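Local atomic coordinates of citrate lyase subunit beta-like protein (Mycobacterium tuberculosis H37Rv, PDB entry 6CHU), a protein that is a magnesium-dependent, trimeric lyase of the HpcH/HpaI aldolase family implicated in itaconate dissimilation and leucine catabolism. Residues G182-D187 and G210-V215. Residues are numbered along the deposited sequence; the frame is centred on the assembly and turned at random.
Sequences GRLALD and GFDVTV
Asp212 holds both the N-H and the C=O of Ala185: its side-chain OD2 accepts from Ala185 N at 2.8 Å, through the lone pair turned away from OD1, while its backbone N donates to Ala185 O at 2.9 Å. CG of Asp212 lies beside the backbone N (chi1 -60°). Just before strand 213-216 begins, OD2 appears to stand in for the Phe211 carbonyl, which the parallel register would offer to Ala185 N. Leu184 CD2 touches Asp212 CB at 3.5 Å, the two side chains crossing obliquely. Ala185 O also receives a weak hydrogen bond from Val213 N. Beyond this point regular parallel pairing takes over, with Asp187 N hydrogen-bonded to Val213 O at 2.8 Å and Val215 N to Asp187 O at 3.3 Å. Strands 184-187 and 213-216 are the last two of the eight-stranded TIM barrel, joined by a right-handed beta-alpha-beta crossover through helix 196-209, which Gly210 ends in a Schellman motif. On the face holding Leu186, its CG lies alongside CB of Val213, both side chains reaching the same way onto Trp18 of strand 17-22. On the other face Asp187 CB sits over the Phe211 ring, 4.0 Å from its centroid, and OD1 hangs above the rim near CZ. Buried, the Asp187 carboxylate is satisfied by Trp142 at OD1 and, at OD2, by a salt bridge to Arg171 and a water shared with Thr214 OG1, itself hydrogen-bonded to Tyr229 OH.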
loop_
_atom_site.group_PDB
_atom_site.type_symbol
_atom_site.label_atom_id
_atom_site.label_comp_id
_atom_site.label_asym_id
_atom_site.label_seq_id
_atom_site.Cartn_x
_atom_site.Cartn_y
_atom_site.Cartn_z
ATOM N N GLY A 182 9.832 4.371 15.252
ATOM C CA GLY A 182 11.222 4.639 15.572
ATOM C C GLY A 182 12.148 3.450 15.426
ATOM O O GLY A 182 13.201 3.416 16.074
ATOM N N ARG A 183 11.789 2.476 14.596
ATOM C CA ARG A 183 12.603 1.276 14.434
ATOM C C ARG A 183 13.550 1.425 13.252
ATOM O O ARG A 183 13.321 2.225 12.338
ATOM C CB ARG A 183 11.725 0.039 14.228
ATOM C CG ARG A 183 10.479 -0.036 15.139
ATOM C CD ARG A 183 10.832 0.074 16.624
ATOM N NE ARG A 183 9.714 -0.368 17.449
ATOM C CZ ARG A 183 9.614 -0.139 18.756
ATOM N NH1 ARG A 183 10.555 0.564 19.380
ATOM N NH2 ARG A 183 8.564 -0.593 19.438
ATOM N N LEU A 184 14.627 0.635 13.273
ATOM C CA LEU A 184 15.474 0.519 12.091
ATOM C C LEU A 184 14.688 -0.103 10.946
ATOM O O LEU A 184 13.879 -1.010 11.155
ATOM C CB LEU A 184 16.691 -0.355 12.378
ATOM C CG LEU A 184 17.991 0.177 12.960
ATOM C CD1 LEU A 184 19.030 -0.917 12.803
ATOM C CD2 LEU A 184 18.447 1.418 12.248
ATOM N N ALA A 185 14.952 0.359 9.721
ATOM C CA ALA A 185 14.348 -0.222 8.525
ATOM C C ALA A 185 15.433 -0.912 7.707
ATOM O O ALA A 185 16.403 -0.267 7.300
ATOM C CB ALA A 185 13.646 0.845 7.679
ATOM N N LEU A 186 15.256 -2.208 7.456
ATOM C CA LEU A 186 16.233 -3.014 6.730
ATOM C C LEU A 186 15.635 -3.462 5.402
ATOM O O LEU A 186 14.558 -4.072 5.376
ATOM C CB LEU A 186 16.657 -4.237 7.558
ATOM C CG LEU A 186 17.410 -4.018 8.878
ATOM C CD1 LEU A 186 16.478 -3.528 9.989
ATOM C CD2 LEU A 186 18.023 -5.336 9.285
ATOM N N ASP A 187 16.341 -3.185 4.303
ATOM C CA ASP A 187 15.851 -3.560 2.981
ATOM C C ASP A 187 16.266 -4.989 2.646
ATOM O O ASP A 187 17.275 -5.499 3.146
ATOM C CB ASP A 187 16.374 -2.592 1.915
ATOM C CG ASP A 187 15.521 -2.586 0.651
ATOM O OD1 ASP A 187 14.322 -2.896 0.715
ATOM O OD2 ASP A 187 16.061 -2.265 -0.425
ATOM N N GLY A 210 15.083 6.393 2.863
ATOM C CA GLY A 210 15.308 6.336 4.290
ATOM C C GLY A 210 15.419 4.962 4.916
ATOM O O GLY A 210 15.308 4.855 6.145
ATOM N N PHE A 211 15.614 3.909 4.133
ATOM C CA PHE A 211 16.057 2.671 4.753
ATOM C C PHE A 211 17.375 2.943 5.469
ATOM O O PHE A 211 18.148 3.817 5.075
ATOM C CB PHE A 211 16.222 1.550 3.715
ATOM C CG PHE A 211 14.941 0.817 3.404
ATOM C CD1 PHE A 211 14.515 -0.228 4.206
ATOM C CD2 PHE A 211 14.158 1.186 2.309
ATOM C CE1 PHE A 211 13.332 -0.907 3.933
ATOM C CE2 PHE A 211 12.970 0.512 2.017
ATOM C CZ PHE A 211 12.557 -0.545 2.834
ATOM N N ASP A 212 17.605 2.220 6.565
ATOM C CA ASP A 212 18.824 2.382 7.345
ATOM C C ASP A 212 19.900 1.393 6.955
ATOM O O ASP A 212 21.088 1.655 7.205
ATOM C CB ASP A 212 18.516 2.198 8.828
ATOM C CG ASP A 212 17.511 3.200 9.323
ATOM O OD1 ASP A 212 17.862 4.392 9.332
ATOM O OD2 ASP A 212 16.369 2.807 9.640
ATOM N N VAL A 213 19.498 0.276 6.366
ATOM C CA VAL A 213 20.353 -0.888 6.141
ATOM C C VAL A 213 19.904 -1.567 4.852
ATOM O O VAL A 213 18.706 -1.672 4.583
ATOM C CB VAL A 213 20.254 -1.886 7.322
ATOM C CG1 VAL A 213 20.914 -3.227 6.957
ATOM C CG2 VAL A 213 20.864 -1.299 8.606
ATOM N N THR A 214 20.866 -2.057 4.065
ATOM C CA THR A 214 20.588 -3.085 3.067
ATOM C C THR A 214 21.288 -4.362 3.513
ATOM O O THR A 214 22.508 -4.364 3.719
ATOM C CB THR A 214 21.065 -2.664 1.676
ATOM O OG1 THR A 214 20.176 -1.667 1.159
ATOM C CG2 THR A 214 21.073 -3.866 0.719
ATOM N N VAL A 215 20.526 -5.437 3.666
ATOM C CA VAL A 215 21.101 -6.705 4.100
ATOM C C VAL A 215 21.641 -7.444 2.884
ATOM O O VAL A 215 21.043 -7.417 1.796
ATOM C CB VAL A 215 20.063 -7.538 4.869
ATOM C CG1 VAL A 215 20.699 -8.838 5.368
ATOM C CG2 VAL A 215 19.532 -6.720 6.061
HETATM O O HOH W 1 18.781 -2.313 -0.959
#